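Local coordinates for protein short-chain dehydrogenase/reductase SDR (PDB 5IG2) that binds NAD and probably acts as an oxidoreductase on the CH-OH group of its substrate, as other short-chain dehydrogenases/reductases do, at residues 64-69 with 87-92; 109-114 with 214-219; 173-178 with 189-194. All blocks are in the same frame, centred on the assembly; numbering follows the deposited sequence.

Contact 1 (64-69 with 87-92); sequences EVIGVR and EAFGKV
I66 reaches A88, and F89 reaches E64 and V65, each through its own torsions. In I66, CG1 sits between the backbone N and the carbonyl carbon, a crowded position, with CG2 beside the backbone N. The next torsion is extended and sets CD1 anti to CA (chi2 172°). In F89, CG stands anti to the residue's own carbonyl carbon, on the side of the backbone N (chi1 -59°). The ring comes up against the backbone of E64 and V65.

The end of the I66 side chain reaches the helix. Its CD1 lies 3.7 Å from CB of A88, a contact of two methyl groups. I66 also approaches the aromatic ring, but more loosely: its CG1 is 4.5 Å from CE2 of F89 and oblique to the ring. A88 touches both partners, because its CB also stands over one face of the F89 ring, offset toward the rim.

The far end of the ring meets the backbone of E64 and V65. CZ of F89 is 3.9 Å from the carbonyl O of E64. The backbone N of V65 comes to the ring edge, near its plane, at 4.3 Å from CZ of F89. The side chain of E64 runs extended beyond CG and crosses the ring obliquely. Its OE1 is 3.8 Å from CE1 of F89, and the carboxylate and ring planes are 78° apart. The contact is van der Waals packing, mostly at the protein surface.

Strand 65-69 is the outermost strand at one side of the Rossmann-type parallel sheet within this chain. Helix 75-89 carries the chain from it across the sheet to strand 94-97. F89 accordingly also touches K40 and V42 of strand 40-45 and V16 of strand 16-20, while V65 packs on L43.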
ATOM      1  N   GLU B  64      -2.416 -21.775 -42.254  1.00 20.83           N
ATOM      2  CA  GLU B  64      -1.690 -22.632 -43.190  1.00 20.36           C
ATOM      3  C   GLU B  64      -0.684 -21.758 -43.926  1.00 18.56           C
ATOM      4  O   GLU B  64      -1.068 -20.941 -44.768  1.00 20.91           O
ATOM      5  CB  GLU B  64      -2.621 -23.291 -44.197  1.00 28.66           C
ATOM      6  CG  GLU B  64      -3.457 -24.418 -43.690  1.00 40.04           C
ATOM      7  CD  GLU B  64      -4.236 -25.049 -44.820  1.00 45.46           C
ATOM      8  OE1 GLU B  64      -3.629 -25.825 -45.589  1.00 50.13           O
ATOM      9  OE2 GLU B  64      -5.438 -24.738 -44.961  1.00 43.41           O
ATOM     10  N   VAL B  65       0.597 -21.939 -43.630  1.00 18.47           N
ATOM     11  CA  VAL B  65       1.623 -21.002 -44.076  1.00 16.40           C
ATOM     12  C   VAL B  65       2.914 -21.768 -44.323  1.00 20.72           C
ATOM     13  O   VAL B  65       3.249 -22.697 -43.581  1.00 21.21           O
ATOM     14  CB  VAL B  65       1.818 -19.878 -43.033  1.00 15.39           C
ATOM     15  CG1 VAL B  65       2.084 -20.466 -41.657  1.00 14.74           C
ATOM     16  CG2 VAL B  65       2.954 -18.940 -43.438  1.00 17.10           C
ATOM     17  N   ILE B  66       3.628 -21.391 -45.383  1.00 16.11           N
ATOM     18  CA  ILE B  66       5.015 -21.794 -45.562  1.00 18.22           C
ATOM     19  C   ILE B  66       5.858 -20.542 -45.763  1.00 20.95           C
ATOM     20  O   ILE B  66       5.384 -19.525 -46.281  1.00 18.41           O
ATOM     21  CB  ILE B  66       5.220 -22.774 -46.743  1.00 18.21           C
ATOM     22  CG1 ILE B  66       4.883 -22.096 -48.076  1.00 19.21           C
ATOM     23  CG2 ILE B  66       4.419 -24.041 -46.531  1.00 19.12           C
ATOM     24  CD1 ILE B  66       5.237 -22.924 -49.296  1.00 20.37           C
ATOM     25  N   GLY B  67       7.112 -20.617 -45.322  1.00 18.51           N
ATOM     26  CA  GLY B  67       8.064 -19.541 -45.513  1.00 16.19           C
ATOM     27  C   GLY B  67       9.209 -19.988 -46.398  1.00 19.19           C
ATOM     28  O   GLY B  67       9.785 -21.058 -46.184  1.00 18.54           O
ATOM     29  N   VAL B  68       9.550 -19.185 -47.398  1.00 14.47           N
ATOM     30  CA  VAL B  68      10.551 -19.550 -48.390  1.00 19.77           C
ATOM     31  C   VAL B  68      11.519 -18.383 -48.513  1.00 20.54           C
ATOM     32  O   VAL B  68      11.157 -17.334 -49.063  1.00 16.88           O
ATOM     33  CB  VAL B  68       9.927 -19.869 -49.755  1.00 22.22           C
ATOM     34  CG1 VAL B  68      11.026 -20.261 -50.768  1.00 20.93           C
ATOM     35  CG2 VAL B  68       8.864 -20.960 -49.632  1.00 25.48           C
ATOM     36  N   ARG B  69      12.748 -18.565 -48.029  1.00 16.64           N
ATOM     37  CA  ARG B  69      13.765 -17.542 -48.222  1.00 15.88           C
ATOM     38  C   ARG B  69      13.950 -17.286 -49.715  1.00 19.00           C
ATOM     39  O   ARG B  69      14.202 -18.214 -50.490  1.00 18.13           O
ATOM     40  CB  ARG B  69      15.080 -17.965 -47.573  1.00 17.88           C
ATOM     41  CG  ARG B  69      16.145 -16.885 -47.638  1.00 22.46           C
ATOM     42  CD  ARG B  69      17.521 -17.414 -47.292  1.00 35.18           C
ATOM     43  NE  ARG B  69      18.346 -16.375 -46.685  1.00 46.08           N
ATOM     44  CZ  ARG B  69      19.084 -15.508 -47.368  1.00 51.85           C
ATOM     45  NH1 ARG B  69      19.103 -15.555 -48.695  1.00 55.91           N
ATOM     46  NH2 ARG B  69      19.798 -14.593 -46.723  1.00 51.81           N
ATOM     47  N   GLU B  87       3.518 -26.395 -55.191  1.00 26.16           N
ATOM     48  CA  GLU B  87       3.734 -27.685 -54.542  1.00 28.16           C
ATOM     49  C   GLU B  87       2.985 -27.768 -53.211  1.00 27.44           C
ATOM     50  O   GLU B  87       2.414 -28.813 -52.877  1.00 27.62           O
ATOM     51  CB  GLU B  87       5.237 -27.924 -54.360  1.00 32.58           C
ATOM     52  CG  GLU B  87       5.614 -29.149 -53.537  1.00 47.81           C
ATOM     53  CD  GLU B  87       5.063 -30.457 -54.102  1.00 61.21           C
ATOM     54  OE1 GLU B  87       4.799 -31.385 -53.301  1.00 65.59           O
ATOM     55  OE2 GLU B  87       4.893 -30.557 -55.338  1.00 64.28           O
ATOM     56  N   ALA B  88       2.935 -26.665 -52.455  1.00 23.81           N
ATOM     57  CA  ALA B  88       2.260 -26.700 -51.161  1.00 25.38           C
ATOM     58  C   ALA B  88       0.746 -26.581 -51.295  1.00 26.79           C
ATOM     59  O   ALA B  88       0.009 -27.255 -50.574  1.00 27.42           O
ATOM     60  CB  ALA B  88       2.791 -25.587 -50.255  1.00 24.47           C
ATOM     61  N   PHE B  89       0.254 -25.724 -52.189  1.00 24.91           N
ATOM     62  CA  PHE B  89      -1.166 -25.415 -52.201  1.00 20.97           C
ATOM     63  C   PHE B  89      -1.837 -25.530 -53.563  1.00 23.94           C
ATOM     64  O   PHE B  89      -3.053 -25.321 -53.643  1.00 23.46           O
ATOM     65  CB  PHE B  89      -1.402 -24.002 -51.649  1.00 19.63           C
ATOM     66  CG  PHE B  89      -0.907 -23.807 -50.249  1.00 19.61           C
ATOM     67  CD1 PHE B  89      -1.382 -24.601 -49.215  1.00 20.56           C
ATOM     68  CD2 PHE B  89       0.026 -22.819 -49.961  1.00 19.89           C
ATOM     69  CE1 PHE B  89      -0.934 -24.415 -47.916  1.00 24.98           C
ATOM     70  CE2 PHE B  89       0.483 -22.633 -48.659  1.00 19.22           C
ATOM     71  CZ  PHE B  89      -0.002 -23.428 -47.638  1.00 20.85           C
ATOM     72  N   GLY B  90      -1.094 -25.829 -54.634  1.00 24.74           N
ATOM     73  CA  GLY B  90      -1.680 -26.104 -55.936  1.00 25.21           C
ATOM     74  C   GLY B  90      -2.119 -24.903 -56.756  1.00 27.66           C
ATOM     75  O   GLY B  90      -2.352 -25.055 -57.964  1.00 28.24           O
ATOM     76  N   LYS B  91      -2.242 -23.723 -56.150  1.00 22.00           N
ATOM     77  CA  LYS B  91      -2.807 -22.546 -56.795  1.00 23.38           C
ATOM     78  C   LYS B  91      -2.097 -21.316 -56.251  1.00 25.26           C
ATOM     79  O   LYS B  91      -1.519 -21.347 -55.163  1.00 23.51           O
ATOM     80  CB  LYS B  91      -4.313 -22.397 -56.523  1.00 24.62           C
ATOM     81  CG  LYS B  91      -5.184 -23.620 -56.785  1.00 31.16           C
ATOM     82  CD  LYS B  91      -5.622 -23.692 -58.239  1.00 36.87           C
ATOM     83  CE  LYS B  91      -6.685 -24.771 -58.451  1.00 42.78           C
ATOM     84  NZ  LYS B  91      -7.952 -24.478 -57.707  1.00 46.21           N
ATOM     85  N   VAL B  92      -2.161 -20.224 -57.014  1.00 18.70           N
ATOM     86  CA  VAL B  92      -1.809 -18.892 -56.528  1.00 19.07           C
ATOM     87  C   VAL B  92      -2.922 -17.939 -56.950  1.00 20.65           C
ATOM     88  O   VAL B  92      -3.212 -17.815 -58.144  1.00 20.31           O
ATOM     89  CB  VAL B  92      -0.454 -18.407 -57.073  1.00 18.72           C
ATOM     90  CG1 VAL B  92      -0.150 -17.015 -56.532  1.00 19.59           C
ATOM     91  CG2 VAL B  92       0.656 -19.381 -56.715  1.00 18.88           C
TER

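Contact 2 (109-114 with 214-219); sequences ESSAND and LRNEAQ
N113, in the first turn of helix 112-140, lies against L214 and R215 with its whole side chain. Its CB is 3.3 Å from the carbonyl O of L214. Beyond CB, CG lies near both that carbonyl O and the CD2 methyl of L214, 3.8 Å from each. OD1 is 3.5 Å from the same CD2 of L214, a van der Waals contact. At the other branch, ND2 donates a hydrogen bond to the carbonyl O of R215 at 3.1 Å. The bond is bent, with an N-H...O angle of 140°. R215 O lies near the amide plane of N113, but ND2 stands above the carbonyl plane of R215.

N216 brings a second amide to the start of the same helix. S111 is the N-cap residue and forms a capping box with D114. Its OG accepts from the backbone N of D114 at 3.0 Å, and its backbone N donates to OD2 of D114 at 2.9 Å. N216 joins this box through both ends of its amide. S111 OG donates to OD1 of N216 at 2.6 Å. ND2 of N216 donates to OD1 of D114 at 2.8 Å, almost perfectly straight at 179°. That bond lies in the amide plane and meets the syn side of the carboxylate, whose plane is 89° from the amide. The two bonds fix the rotation of the N216 amide and tell its oxygen from its nitrogen.

R210 reaches both sides: NH2 forms a salt bridge with OD1 of D114, and NH1 a hydrogen bond with O of L214. The contact ties the N-terminus of helix 112-140 to the loop between strand 189-194 and helix 222-236. D114 also packs on I163 of helix 162-185, and A112 touches H128 of the second subunit.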
ATOM      1  N   GLU B 109      25.801  11.561 -56.143  1.00 14.38           N
ATOM      2  CA  GLU B 109      26.723  10.995 -55.164  1.00 14.63           C
ATOM      3  C   GLU B 109      26.526   9.500 -54.940  1.00 16.32           C
ATOM      4  O   GLU B 109      27.406   8.865 -54.355  1.00 18.75           O
ATOM      5  CB  GLU B 109      26.582  11.722 -53.827  1.00 14.44           C
ATOM      6  CG  GLU B 109      27.011  13.167 -53.899  1.00 15.18           C
ATOM      7  CD  GLU B 109      26.879  13.875 -52.567  1.00 19.07           C
ATOM      8  OE1 GLU B 109      26.126  13.387 -51.709  1.00 19.95           O
ATOM      9  OE2 GLU B 109      27.526  14.925 -52.386  1.00 21.96           O
ATOM     10  N   SER B 110      25.398   8.932 -55.364  1.00 15.73           N
ATOM     11  CA  SER B 110      25.160   7.505 -55.193  1.00 15.50           C
ATOM     12  C   SER B 110      26.037   6.693 -56.143  1.00 15.42           C
ATOM     13  O   SER B 110      26.454   7.163 -57.202  1.00 17.05           O
ATOM     14  CB  SER B 110      23.695   7.168 -55.449  1.00 14.80           C
ATOM     15  OG  SER B 110      22.839   7.743 -54.474  1.00 17.75           O
ATOM     16  N   SER B 111      26.291   5.446 -55.765  1.00 12.87           N
ATOM     17  CA  SER B 111      27.163   4.582 -56.544  1.00 17.45           C
ATOM     18  C   SER B 111      26.366   3.787 -57.572  1.00 19.53           C
ATOM     19  O   SER B 111      25.138   3.678 -57.496  1.00 16.83           O
ATOM     20  CB  SER B 111      27.906   3.615 -55.626  1.00 17.37           C
ATOM     21  OG  SER B 111      26.965   2.756 -55.006  1.00 14.98           O
ATOM     22  N   ALA B 112      27.090   3.216 -58.543  1.00 18.43           N
ATOM     23  CA  ALA B 112      26.473   2.244 -59.442  1.00 19.11           C
ATOM     24  C   ALA B 112      25.835   1.105 -58.656  1.00 16.87           C
ATOM     25  O   ALA B 112      24.744   0.628 -59.001  1.00 15.09           O
ATOM     26  CB  ALA B 112      27.509   1.699 -60.431  1.00 14.80           C
ATOM     27  N   ASN B 113      26.500   0.659 -57.586  1.00 19.29           N
ATOM     28  CA  ASN B 113      25.945  -0.407 -56.757  1.00 19.83           C
ATOM     29  C   ASN B 113      24.618   0.011 -56.131  1.00 17.13           C
ATOM     30  O   ASN B 113      23.717  -0.820 -55.957  1.00 16.66           O
ATOM     31  CB  ASN B 113      26.940  -0.811 -55.661  1.00 18.62           C
ATOM     32  CG  ASN B 113      28.033  -1.747 -56.158  1.00 20.13           C
ATOM     33  OD1 ASN B 113      27.973  -2.269 -57.274  1.00 22.41           O
ATOM     34  ND2 ASN B 113      29.033  -1.971 -55.316  1.00 18.57           N
ATOM     35  N   ASP B 114      24.485   1.288 -55.755  1.00 15.25           N
ATOM     36  CA  ASP B 114      23.219   1.755 -55.194  1.00 14.48           C
ATOM     37  C   ASP B 114      22.091   1.601 -56.207  1.00 15.68           C
ATOM     38  O   ASP B 114      20.995   1.131 -55.872  1.00 16.17           O
ATOM     39  CB  ASP B 114      23.321   3.217 -54.753  1.00 11.17           C
ATOM     40  CG  ASP B 114      24.243   3.427 -53.561  1.00 20.14           C
ATOM     41  OD1 ASP B 114      24.457   2.485 -52.765  1.00 17.83           O
ATOM     42  OD2 ASP B 114      24.761   4.562 -53.433  1.00 20.73           O
ATOM     43  N   LEU B 214      27.075  -5.785 -53.391  1.00 22.86           N
ATOM     44  CA  LEU B 214      26.706  -4.425 -53.750  1.00 21.37           C
ATOM     45  C   LEU B 214      27.057  -3.411 -52.668  1.00 24.30           C
ATOM     46  O   LEU B 214      26.571  -2.276 -52.719  1.00 20.93           O
ATOM     47  CB  LEU B 214      25.216  -4.365 -54.078  1.00 19.60           C
ATOM     48  CG  LEU B 214      24.852  -5.211 -55.302  1.00 22.30           C
ATOM     49  CD1 LEU B 214      23.335  -5.314 -55.513  1.00 19.99           C
ATOM     50  CD2 LEU B 214      25.541  -4.642 -56.530  1.00 25.01           C
ATOM     51  N   ARG B 215      27.893  -3.779 -51.699  1.00 25.30           N
ATOM     52  CA  ARG B 215      28.299  -2.826 -50.680  1.00 27.77           C
ATOM     53  C   ARG B 215      29.152  -1.711 -51.278  1.00 28.38           C
ATOM     54  O   ARG B 215      29.790  -1.861 -52.328  1.00 30.46           O
ATOM     55  CB  ARG B 215      29.084  -3.514 -49.572  1.00 35.70           C
ATOM     56  CG  ARG B 215      28.278  -4.520 -48.806  1.00 50.34           C
ATOM     57  CD  ARG B 215      28.654  -4.518 -47.340  1.00 61.13           C
ATOM     58  NE  ARG B 215      28.294  -5.780 -46.703  1.00 69.87           N
ATOM     59  CZ  ARG B 215      27.056  -6.123 -46.355  1.00 73.11           C
ATOM     60  NH1 ARG B 215      26.841  -7.301 -45.782  1.00 74.60           N
ATOM     61  NH2 ARG B 215      26.037  -5.297 -46.581  1.00 70.69           N
ATOM     62  N   ASN B 216      29.152  -0.573 -50.585  1.00 27.79           N
ATOM     63  CA  ASN B 216      29.942   0.592 -50.965  1.00 26.58           C
ATOM     64  C   ASN B 216      31.207   0.630 -50.121  1.00 29.59           C
ATOM     65  O   ASN B 216      31.133   0.623 -48.887  1.00 30.24           O
ATOM     66  CB  ASN B 216      29.142   1.878 -50.770  1.00 23.26           C
ATOM     67  CG  ASN B 216      27.942   1.959 -51.689  1.00 22.72           C
ATOM     68  OD1 ASN B 216      28.055   1.688 -52.887  1.00 25.76           O
ATOM     69  ND2 ASN B 216      26.782   2.320 -51.135  1.00 18.56           N
ATOM     70  N   GLU B 217      32.365   0.667 -50.780  1.00 32.19           N
ATOM     71  CA  GLU B 217      33.604   0.845 -50.032  1.00 37.75           C
ATOM     72  C   GLU B 217      33.693   2.249 -49.447  1.00 41.54           C
ATOM     73  O   GLU B 217      34.234   2.429 -48.350  1.00 44.67           O
ATOM     74  CB  GLU B 217      34.812   0.551 -50.927  1.00 39.81           C
ATOM     75  N   ALA B 218      33.135   3.239 -50.142  1.00 39.09           N
ATOM     76  CA  ALA B 218      33.260   4.634 -49.737  1.00 37.64           C
ATOM     77  C   ALA B 218      32.424   4.950 -48.499  1.00 34.48           C
ATOM     78  O   ALA B 218      31.402   4.314 -48.226  1.00 31.73           O
ATOM     79  CB  ALA B 218      32.834   5.552 -50.884  1.00 39.09           C
ATOM     80  N   GLN B 219      32.873   5.963 -47.756  1.00 34.81           N
ATOM     81  CA  GLN B 219      32.102   6.519 -46.654  1.00 37.85           C
ATOM     82  C   GLN B 219      30.849   7.228 -47.172  1.00 35.44           C
ATOM     83  O   GLN B 219      30.845   7.768 -48.282  1.00 33.89           O
ATOM     84  CB  GLN B 219      32.953   7.511 -45.865  1.00 41.63           C
ATOM     85  CG  GLN B 219      34.062   6.884 -45.077  1.00 49.16           C
ATOM     86  CD  GLN B 219      33.548   6.291 -43.796  1.00 59.19           C
ATOM     87  OE1 GLN B 219      33.549   6.947 -42.757  1.00 64.92           O
ATOM     88  NE2 GLN B 219      33.082   5.049 -43.860  1.00 61.20           N
TER

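Contact 3 (173-178 with 189-194); sequences SLTETL and VGCSLL
T175 and L178 rest on C191, S192 and L193 in the beta-alpha-beta unit formed by strand 144-149, helix 162-185 and strand 189-194 of the Rossmann fold. Segments 173-178 and 189-194 run nearly antiparallel, 155° between their directions, and their axes come within 8.2 Å.

Apolar packing carries the contact. CG of L178 lies 4.0 Å from SG of C191, and L178 CD2 is equally far from C191 CB. The sulphur faces the helix because SG lies between the backbone N and the carbonyl carbon (chi1 66°). CG2 of T175 is 3.9 Å from CB of L193.

Hydrogen bonds of these residues lead elsewhere. OG1 of T175 bonds to V171 O and to N148 ND2 on strand 144-149, and S192 OG pairs with H145. S173, E176 and T177 point away from the strand, to the subunit interface. There E176 forms a salt bridge with R273 of the second subunit, and T177 packs on P158 of that subunit. L178, though turned to the strand, also touches W108 of the second subunit.

Contacts with backbone oxygens complete the packing. SG of C191 is 3.8 Å from the carbonyl O of T175. In the other direction, CG2 of T175 touches the carbonyl O of S192 at 3.6 Å.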
ATOM      1  N   SER B 173       4.145   2.872 -63.435  1.00 12.22           N
ATOM      2  CA  SER B 173       3.778   2.770 -64.844  1.00 11.84           C
ATOM      3  C   SER B 173       3.717   1.320 -65.312  1.00 13.92           C
ATOM      4  O   SER B 173       2.866   0.974 -66.146  1.00 14.43           O
ATOM      5  CB  SER B 173       4.755   3.552 -65.712  1.00 11.71           C
ATOM      6  OG  SER B 173       4.375   3.423 -67.066  1.00 14.83           O
ATOM      7  N   LEU B 174       4.614   0.455 -64.818  1.00 12.18           N
ATOM      8  CA  LEU B 174       4.521  -0.940 -65.236  1.00 14.94           C
ATOM      9  C   LEU B 174       3.209  -1.541 -64.765  1.00 11.65           C
ATOM     10  O   LEU B 174       2.597  -2.340 -65.479  1.00 15.40           O
ATOM     11  CB  LEU B 174       5.717  -1.762 -64.737  1.00 13.90           C
ATOM     12  CG  LEU B 174       5.839  -2.308 -63.316  1.00 13.65           C
ATOM     13  CD1 LEU B 174       5.026  -3.582 -63.097  1.00 10.77           C
ATOM     14  CD2 LEU B 174       7.300  -2.591 -63.007  1.00 14.56           C
ATOM     15  N   THR B 175       2.736  -1.131 -63.584  1.00  9.58           N
ATOM     16  CA  THR B 175       1.492  -1.679 -63.066  1.00 10.32           C
ATOM     17  C   THR B 175       0.295  -1.096 -63.808  1.00 13.36           C
ATOM     18  O   THR B 175      -0.673  -1.810 -64.091  1.00 12.49           O
ATOM     19  CB  THR B 175       1.397  -1.424 -61.554  1.00 15.89           C
ATOM     20  OG1 THR B 175       2.602  -1.884 -60.908  1.00 14.06           O
ATOM     21  CG2 THR B 175       0.169  -2.150 -60.931  1.00 11.45           C
ATOM     22  N   GLU B 176       0.348   0.199 -64.132  1.00 13.20           N
ATOM     23  CA  GLU B 176      -0.690   0.786 -64.973  1.00 14.42           C
ATOM     24  C   GLU B 176      -0.767   0.078 -66.318  1.00 17.66           C
ATOM     25  O   GLU B 176      -1.863  -0.169 -66.838  1.00 18.20           O
ATOM     26  CB  GLU B 176      -0.432   2.283 -65.173  1.00 15.86           C
ATOM     27  CG  GLU B 176      -0.666   3.136 -63.927  1.00 14.82           C
ATOM     28  CD  GLU B 176      -0.248   4.592 -64.117  1.00 15.04           C
ATOM     29  OE1 GLU B 176       0.336   4.923 -65.174  1.00 16.26           O
ATOM     30  OE2 GLU B 176      -0.524   5.411 -63.214  1.00 14.06           O
ATOM     31  N   THR B 177       0.391  -0.245 -66.905  1.00 12.81           N
ATOM     32  CA  THR B 177       0.384  -0.949 -68.182  1.00 14.07           C
ATOM     33  C   THR B 177      -0.158  -2.357 -68.025  1.00 17.10           C
ATOM     34  O   THR B 177      -0.913  -2.836 -68.881  1.00 16.13           O
ATOM     35  CB  THR B 177       1.783  -1.009 -68.781  1.00 17.12           C
ATOM     36  OG1 THR B 177       2.383   0.288 -68.724  1.00 16.87           O
ATOM     37  CG2 THR B 177       1.684  -1.469 -70.234  1.00 14.60           C
ATOM     38  N   LEU B 178       0.236  -3.038 -66.948  1.00 17.57           N
ATOM     39  CA  LEU B 178      -0.278  -4.375 -66.685  1.00 17.02           C
ATOM     40  C   LEU B 178      -1.798  -4.364 -66.575  1.00 19.53           C
ATOM     41  O   LEU B 178      -2.468  -5.304 -67.026  1.00 18.68           O
ATOM     42  CB  LEU B 178       0.351  -4.921 -65.404  1.00 16.70           C
ATOM     43  CG  LEU B 178      -0.120  -6.289 -64.904  1.00 14.13           C
ATOM     44  CD1 LEU B 178       0.244  -7.380 -65.907  1.00 14.19           C
ATOM     45  CD2 LEU B 178       0.478  -6.571 -63.514  1.00 11.77           C
ATOM     46  N   VAL B 189      -7.889 -12.257 -64.196  1.00 19.67           N
ATOM     47  CA  VAL B 189      -6.749 -11.781 -63.423  1.00 17.98           C
ATOM     48  C   VAL B 189      -6.719 -10.261 -63.507  1.00 18.83           C
ATOM     49  O   VAL B 189      -6.820  -9.688 -64.598  1.00 18.31           O
ATOM     50  CB  VAL B 189      -5.434 -12.396 -63.937  1.00 19.05           C
ATOM     51  CG1 VAL B 189      -4.278 -11.996 -63.058  1.00 16.22           C
ATOM     52  CG2 VAL B 189      -5.538 -13.919 -64.007  1.00 21.44           C
ATOM     53  N   GLY B 190      -6.594  -9.606 -62.354  1.00 19.32           N
ATOM     54  CA  GLY B 190      -6.545  -8.155 -62.293  1.00 20.66           C
ATOM     55  C   GLY B 190      -5.343  -7.671 -61.509  1.00 22.24           C
ATOM     56  O   GLY B 190      -4.506  -8.485 -61.111  1.00 19.90           O
ATOM     57  N   CYS B 191      -5.229  -6.364 -61.276  1.00 18.08           N
ATOM     58  CA  CYS B 191      -4.083  -5.889 -60.516  1.00 14.26           C
ATOM     59  C   CYS B 191      -4.404  -4.557 -59.844  1.00 14.95           C
ATOM     60  O   CYS B 191      -5.356  -3.865 -60.215  1.00 15.92           O
ATOM     61  CB  CYS B 191      -2.844  -5.781 -61.411  1.00 11.82           C
ATOM     62  SG  CYS B 191      -2.939  -4.525 -62.701  1.00 16.26           S
ATOM     63  N   SER B 192      -3.604  -4.221 -58.830  1.00 13.19           N
ATOM     64  CA  SER B 192      -3.746  -2.973 -58.094  1.00 15.65           C
ATOM     65  C   SER B 192      -2.368  -2.399 -57.791  1.00 15.83           C
ATOM     66  O   SER B 192      -1.357  -3.106 -57.777  1.00 14.19           O
ATOM     67  CB  SER B 192      -4.510  -3.148 -56.774  1.00 14.45           C
ATOM     68  OG  SER B 192      -5.831  -3.637 -56.979  1.00 17.14           O
ATOM     69  N   LEU B 193      -2.353  -1.103 -57.504  1.00 13.89           N
ATOM     70  CA  LEU B 193      -1.129  -0.344 -57.303  1.00 12.65           C
ATOM     71  C   LEU B 193      -1.223   0.349 -55.949  1.00 11.88           C
ATOM     72  O   LEU B 193      -2.055   1.243 -55.769  1.00 12.52           O
ATOM     73  CB  LEU B 193      -0.939   0.669 -58.437  1.00 13.83           C
ATOM     74  CG  LEU B 193       0.245   1.647 -58.346  1.00 14.23           C
ATOM     75  CD1 LEU B 193       1.581   0.898 -58.351  1.00 10.25           C
ATOM     76  CD2 LEU B 193       0.174   2.688 -59.467  1.00 11.73           C
ATOM     77  N   LEU B 194      -0.354  -0.038 -55.014  1.00 12.48           N
ATOM     78  CA  LEU B 194      -0.377   0.483 -53.647  1.00 15.66           C
ATOM     79  C   LEU B 194       0.654   1.603 -53.489  1.00 13.78           C
ATOM     80  O   LEU B 194       1.853   1.379 -53.698  1.00 14.15           O
ATOM     81  CB  LEU B 194      -0.110  -0.644 -52.651  1.00 11.87           C
ATOM     82  CG  LEU B 194       0.010  -0.263 -51.179  1.00  9.47           C
ATOM     83  CD1 LEU B 194      -1.295   0.341 -50.679  1.00  9.20           C
ATOM     84  CD2 LEU B 194       0.377  -1.487 -50.362  1.00 10.73           C
TER

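Contact 3 belongs to the core: all its touching residues are buried. Contacts 1 and 2 lie at the surface. Contacts 1 and 3 each pack a helix against a strand of the same parallel sheet, one at an outermost strand within the chain and one farther across it. Both rely on van der Waals packing. Contact 2 instead joins a helix start to a loop, and it does so with side-chain hydrogen bonds. The contacts do not touch, and the centres of contacts 1 and 2 are about 36 Å apart. Contacts 2 and 3 both reach the second subunit, whereas no other chain of the assembly touches contact 1.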